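Local structure of conserved hypothetical protein (Bacteroides thetaiotaomicron, 2F06) at residues E30-A36 and I51-K57; V74-S78 and V133-A137. The protein is of unknown function but carries a pair of ACT domains, binds histidine in the crystal, and is probably related to the regulatory small subunit of acetohydroxyacid synthase. The contacts are given in a common frame with arbitrary orientation. Numbering follows the deposited sequence.

Interaction 1 (E30-A36 and I51-K57). With HIS (histidine), chain C.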
loop_
_atom_site.group_PDB
_atom_site.type_symbol
_atom_site.label_atom_id
_atom_site.label_comp_id
_atom_site.label_asym_id
_atom_site.label_seq_id
_atom_site.Cartn_x
_atom_site.Cartn_y
_atom_site.Cartn_z
ATOM N N GLU A 30 -19.790 14.163 16.435
ATOM C CA GLU A 30 -20.950 14.369 15.607
ATOM C C GLU A 30 -22.046 13.294 15.807
ATOM O O GLU A 30 -23.114 13.350 15.124
ATOM C CB GLU A 30 -20.552 14.466 14.113
ATOM C CG GLU A 30 -19.513 15.535 13.681
ATOM C CD GLU A 30 -19.817 16.991 14.098
ATOM O OE1 GLU A 30 -20.348 17.218 15.203
ATOM O OE2 GLU A 30 -19.498 17.938 13.333
ATOM N N ASN A 31 -21.798 12.350 16.731
ATOM C CA ASN A 31 -22.624 11.147 16.960
ATOM C C ASN A 31 -22.731 10.371 15.648
ATOM O O ASN A 31 -23.815 9.924 15.262
ATOM C CB ASN A 31 -24.018 11.489 17.523
ATOM C CG ASN A 31 -24.685 10.307 18.315
ATOM O OD1 ASN A 31 -25.824 9.862 18.003
ATOM N ND2 ASN A 31 -23.986 9.825 19.339
ATOM N N ILE A 32 -21.584 10.242 14.960
ATOM C CA ILE A 32 -21.483 9.469 13.751
ATOM C C ILE A 32 -20.914 8.145 14.154
ATOM O O ILE A 32 -19.835 8.062 14.756
ATOM C CB ILE A 32 -20.737 10.203 12.617
ATOM C CG1 ILE A 32 -21.565 11.372 12.077
ATOM C CG2 ILE A 32 -20.567 9.270 11.350
ATOM C CD1 ILE A 32 -20.828 12.374 11.176
ATOM N N ASN A 33 -21.687 7.097 13.870
ATOM C CA ASN A 33 -21.256 5.711 14.101
ATOM C C ASN A 33 -20.420 5.163 12.937
ATOM O O ASN A 33 -20.755 5.314 11.730
ATOM C CB ASN A 33 -22.473 4.764 14.318
ATOM C CG ASN A 33 -22.103 3.464 15.049
ATOM O OD1 ASN A 33 -21.493 3.498 16.113
ATOM N ND2 ASN A 33 -22.459 2.317 14.470
ATOM N N LEU A 34 -19.384 4.431 13.308
ATOM C CA LEU A 34 -18.579 3.678 12.365
ATOM C C LEU A 34 -19.176 2.276 12.199
ATOM O O LEU A 34 -19.380 1.587 13.162
ATOM C CB LEU A 34 -17.158 3.615 12.916
ATOM C CG LEU A 34 -16.358 4.940 13.043
ATOM C CD1 LEU A 34 -15.119 4.724 13.918
ATOM C CD2 LEU A 34 -15.878 5.398 11.698
ATOM N N SER A 35 -19.441 1.849 10.975
ATOM C CA SER A 35 -19.984 0.507 10.675
ATOM C C SER A 35 -18.931 -0.514 10.358
ATOM O O SER A 35 -19.065 -1.684 10.668
ATOM C CB SER A 35 -20.871 0.600 9.446
ATOM O OG SER A 35 -22.099 1.057 9.889
ATOM N N ALA A 36 -17.919 -0.034 9.668
ATOM C CA ALA A 36 -16.886 -0.871 9.053
ATOM C C ALA A 36 -15.730 0.040 8.716
ATOM O O ALA A 36 -15.911 1.137 8.138
ATOM C CB ALA A 36 -17.377 -1.538 7.774
ATOM N N ILE A 51 -16.720 2.968 6.463
ATOM C CA ILE A 51 -18.189 3.038 6.322
ATOM C C ILE A 51 -18.793 3.669 7.584
ATOM O O ILE A 51 -18.624 3.134 8.677
ATOM C CB ILE A 51 -18.827 1.647 5.998
ATOM C CG1 ILE A 51 -18.177 1.067 4.741
ATOM C CG2 ILE A 51 -20.355 1.799 5.855
ATOM C CD1 ILE A 51 -18.667 1.624 3.417
ATOM N N VAL A 52 -19.450 4.829 7.443
ATOM C CA VAL A 52 -20.030 5.515 8.596
ATOM C C VAL A 52 -21.583 5.657 8.473
ATOM O O VAL A 52 -22.139 5.387 7.392
ATOM C CB VAL A 52 -19.379 6.909 8.814
ATOM C CG1 VAL A 52 -17.823 6.743 9.008
ATOM C CG2 VAL A 52 -19.706 7.882 7.644
ATOM N N SER A 53 -22.240 6.110 9.550
ATOM C CA SER A 53 -23.729 6.224 9.582
ATOM C C SER A 53 -24.321 7.385 8.753
ATOM O O SER A 53 -25.482 7.318 8.310
ATOM C CB SER A 53 -24.240 6.301 11.017
ATOM O OG SER A 53 -23.628 7.378 11.690
ATOM N N ASP A 54 -23.519 8.432 8.550
ATOM C CA ASP A 54 -23.900 9.596 7.761
ATOM C C ASP A 54 -22.661 10.113 6.994
ATOM O O ASP A 54 -21.926 10.974 7.503
ATOM C CB ASP A 54 -24.553 10.666 8.686
ATOM C CG ASP A 54 -25.074 11.880 7.936
ATOM O OD1 ASP A 54 -24.689 12.107 6.768
ATOM O OD2 ASP A 54 -25.864 12.656 8.562
ATOM N N PRO A 55 -22.391 9.557 5.789
ATOM C CA PRO A 55 -21.134 9.951 5.108
ATOM C C PRO A 55 -20.984 11.446 4.744
ATOM O O PRO A 55 -19.885 11.977 4.852
ATOM C CB PRO A 55 -21.051 9.026 3.874
ATOM C CG PRO A 55 -22.379 8.501 3.660
ATOM C CD PRO A 55 -23.132 8.542 5.030
ATOM N N ASP A 56 -22.074 12.124 4.405
ATOM C CA ASP A 56 -22.024 13.543 4.023
ATOM C C ASP A 56 -21.706 14.454 5.224
ATOM O O ASP A 56 -20.888 15.374 5.109
ATOM C CB ASP A 56 -23.311 13.990 3.320
ATOM C CG ASP A 56 -23.564 13.235 2.001
ATOM O OD1 ASP A 56 -22.609 12.756 1.300
ATOM O OD2 ASP A 56 -24.762 13.128 1.660
ATOM N N LYS A 57 -22.352 14.176 6.353
ATOM C CA LYS A 57 -22.086 14.917 7.598
ATOM C C LYS A 57 -20.638 14.646 8.045
ATOM O O LYS A 57 -19.932 15.576 8.449
ATOM C CB LYS A 57 -23.062 14.510 8.694
ATOM C CG LYS A 57 -22.968 15.380 9.885
ATOM C CD LYS A 57 -24.172 15.232 10.781
ATOM C CE LYS A 57 -23.684 14.947 12.153
ATOM N NZ LYS A 57 -24.634 15.474 13.124
HETATM N N HIS C . -19.631 1.761 16.073
HETATM C CA HIS C . -18.513 2.021 17.048
HETATM C C HIS C . -17.797 3.338 16.970
HETATM O O HIS C . -18.214 4.315 16.355
HETATM C CB HIS C . -17.464 0.896 17.070
HETATM C CG HIS C . -16.808 0.576 15.737
HETATM N ND1 HIS C . -17.457 -0.108 14.718
HETATM C CD2 HIS C . -15.520 0.711 15.328
HETATM C CE1 HIS C . -16.610 -0.316 13.717
HETATM N NE2 HIS C . -15.424 0.166 14.069
HETATM O OXT HIS C . -16.704 3.441 17.544
#
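Ile32 lays its side chain over the turn that leads from strand 46-52 into helix 55-64: CG2 rests 3.7 Å from CB of Val52, while CD1 reaches to 3.9 Å from CG of Lys57. Alongside, the backbones pair as antiparallel strands. Ser53 works twice, its N donating to Asn33 O (2.8 Å) and its OG accepting from Asn33 N (2.9 Å), so a side chain carries on the pairing where the strand ends. Farther along, Ser35 N gives a 2.8 Å bond to Ile51 O, Ala36 N adds a weak one to the same oxygen, and Ile51 N returns 2.6 Å to Ala36 O: a classic beta bulge. Asp54 N-caps the helix, OD1 accepting from Lys57 N (3.1 Å), and Lys57 NZ makes a weak bond to Glu30 O, next to the Schellman motif that ends helix 19-29. The start of strand 34-41, with Asn33 just before it, holds the histidine ligand, whose amino N meets Asn33 OD1 (2.5 Å) and Leu34 O (2.9 Å) while Leu34 N donates to the ligand's carboxylate O (3.3 Å); Asn81, Leu86 and Ser105 of the second subunit complete the site, consistent with effector binding at ACT interfaces. At Ala36 the sheet runs on into that subunit. Ile32 and Val52 pack on Ala58 of helix 55-64, whereas Ile51 and Ala36 lie against Tyr104 of strand 100-108.

Interaction 2 (V74-S78 and V133-A137)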
loop_
_atom_site.group_PDB
_atom_site.type_symbol
_atom_site.label_atom_id
_atom_site.label_comp_id
_atom_site.label_asym_id
_atom_site.label_seq_id
_atom_site.Cartn_x
_atom_site.Cartn_y
_atom_site.Cartn_z
ATOM N N VAL A 74 -18.532 2.018 -3.187
ATOM C CA VAL A 74 -18.378 0.599 -2.897
ATOM C C VAL A 74 -19.816 0.003 -2.787
ATOM O O VAL A 74 -20.841 0.740 -2.786
ATOM C CB VAL A 74 -17.673 0.406 -1.508
ATOM C CG1 VAL A 74 -16.227 0.984 -1.572
ATOM C CG2 VAL A 74 -18.500 1.084 -0.374
ATOM N N VAL A 75 -19.877 -1.325 -2.711
ATOM C CA VAL A 75 -21.178 -2.059 -2.591
ATOM C C VAL A 75 -21.005 -3.062 -1.444
ATOM O O VAL A 75 -19.915 -3.650 -1.254
ATOM C CB VAL A 75 -21.621 -2.662 -3.994
ATOM C CG1 VAL A 75 -20.613 -3.673 -4.540
ATOM C CG2 VAL A 75 -23.008 -3.328 -3.963
ATOM N N GLY A 76 -22.036 -3.168 -0.607
ATOM C CA GLY A 76 -22.076 -4.105 0.503
ATOM C C GLY A 76 -22.893 -5.323 0.127
ATOM O O GLY A 76 -23.888 -5.196 -0.551
ATOM N N ILE A 77 -22.443 -6.521 0.515
ATOM C CA ILE A 77 -23.203 -7.742 0.324
ATOM C C ILE A 77 -23.198 -8.531 1.631
ATOM O O ILE A 77 -22.349 -8.307 2.518
ATOM C CB ILE A 77 -22.670 -8.681 -0.807
ATOM C CG1 ILE A 77 -21.290 -9.174 -0.508
ATOM C CG2 ILE A 77 -22.629 -8.024 -2.181
ATOM C CD1 ILE A 77 -21.135 -10.584 -0.942
ATOM N N SER A 78 -24.152 -9.438 1.732
ATOM C CA SER A 78 -24.247 -10.325 2.848
ATOM C C SER A 78 -24.257 -11.738 2.286
ATOM O O SER A 78 -24.884 -12.000 1.240
ATOM C CB SER A 78 -25.575 -10.052 3.580
ATOM O OG SER A 78 -25.737 -10.941 4.661
ATOM N N VAL A 133 -27.512 -12.909 -5.120
ATOM C CA VAL A 133 -26.677 -12.539 -3.953
ATOM C C VAL A 133 -27.381 -11.457 -3.084
ATOM O O VAL A 133 -27.934 -10.537 -3.643
ATOM C CB VAL A 133 -25.251 -12.050 -4.414
ATOM C CG1 VAL A 133 -24.435 -11.533 -3.253
ATOM C CG2 VAL A 133 -24.488 -13.157 -5.132
ATOM N N ASP A 134 -27.413 -11.570 -1.741
ATOM C CA ASP A 134 -27.985 -10.515 -0.915
ATOM C C ASP A 134 -27.105 -9.270 -1.047
ATOM O O ASP A 134 -26.000 -9.258 -0.576
ATOM C CB ASP A 134 -28.042 -10.943 0.557
ATOM C CG ASP A 134 -28.902 -12.168 0.787
ATOM O OD1 ASP A 134 -29.848 -12.425 0.004
ATOM O OD2 ASP A 134 -28.627 -12.865 1.784
ATOM N N LEU A 135 -27.586 -8.241 -1.730
ATOM C CA LEU A 135 -26.849 -6.994 -1.773
ATOM C C LEU A 135 -27.372 -6.239 -0.590
ATOM O O LEU A 135 -28.539 -6.450 -0.172
ATOM C CB LEU A 135 -27.116 -6.224 -3.069
ATOM C CG LEU A 135 -26.267 -6.648 -4.277
ATOM C CD1 LEU A 135 -27.003 -6.516 -5.631
ATOM C CD2 LEU A 135 -25.016 -5.809 -4.243
ATOM N N LEU A 136 -26.560 -5.337 -0.066
ATOM C CA LEU A 136 -27.058 -4.386 0.976
ATOM C C LEU A 136 -27.390 -3.020 0.345
ATOM O O LEU A 136 -26.618 -2.504 -0.486
ATOM C CB LEU A 136 -26.038 -4.249 2.076
ATOM C CG LEU A 136 -25.620 -5.511 2.859
ATOM C CD1 LEU A 136 -24.501 -5.143 3.856
ATOM C CD2 LEU A 136 -26.743 -6.166 3.650
ATOM N N ALA A 137 -28.545 -2.454 0.664
ATOM C CA ALA A 137 -28.831 -1.062 0.298
ATOM C C ALA A 137 -27.732 -0.214 0.949
ATOM O O ALA A 137 -27.210 -0.611 2.011
ATOM C CB ALA A 137 -30.161 -0.656 0.837
HETATM O O HOH W 1 -25.836 -13.877 -0.436
HETATM O O HOH W 2 -27.242 -13.613 3.944
#
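Val75 opens the contact, its CG2 lying only 3.2 Å from CD2 of Leu135, a tight apolar approach. Gly76 follows with its carbonyl: Leu136 N donates to Gly76 O at 2.7 Å, and a CB on the glycine would stand close to CD1 of Leu136. Ile77 faces Leu135 in an antiparallel non-hydrogen-bonded pair, the CA atoms of Ile77 and Leu135 being 4.3 Å apart. Ile77 CG2 touches CD2 of Leu135 (3.9 Å) and CG1 of Val133 (4.1 Å), while Leu128 of helix 121-130 and Val89 of helix 85-95 pack on the same isoleucine. Ser78 closes the run, its N donating to Asp134 O at 3.0 Å. Water then takes over: one molecule joins Ser78 O (2.7 Å) to Asp134 N (3.1 Å), and another joins Ser78 OG (3.1 Å) to Asp134 OD2 (2.7 Å). A short, weakly bonded strand is thus added to the sheet of the second ACT domain by two direct backbone bonds. Ile77 and Leu135 lie on the helix-covered face, Leu136 shares the other with Ser78 and Asp134, and the waters gather at the Ser78/Asp134 end, which implies apolar packing along the strand and solvent-mediated pairing at its margin.

The two contacts illustrate how a tandem ACT protein builds one continuous sheet from segments near and far in the chain. Interaction 1 closes before interaction 2 opens, with helix 55-64 leading from the first towards strand 69-80, which carries the second. Their centres lie about 18 Å apart, yet they touch where Ile51 CD1 packs against Val74 CG2 at 3.8 Å. Strand 5-13 bridges them, pairing with both 46-52 and 69-80. Interaction 1, in the hairpin of strands 34-41 and 46-52, thus lies at a subunit interface with bound histidine, whereas interaction 2, which adds strand 134-136 from late in the chain, stays within a single chain, so the same sheet serves both assembly and internal packing.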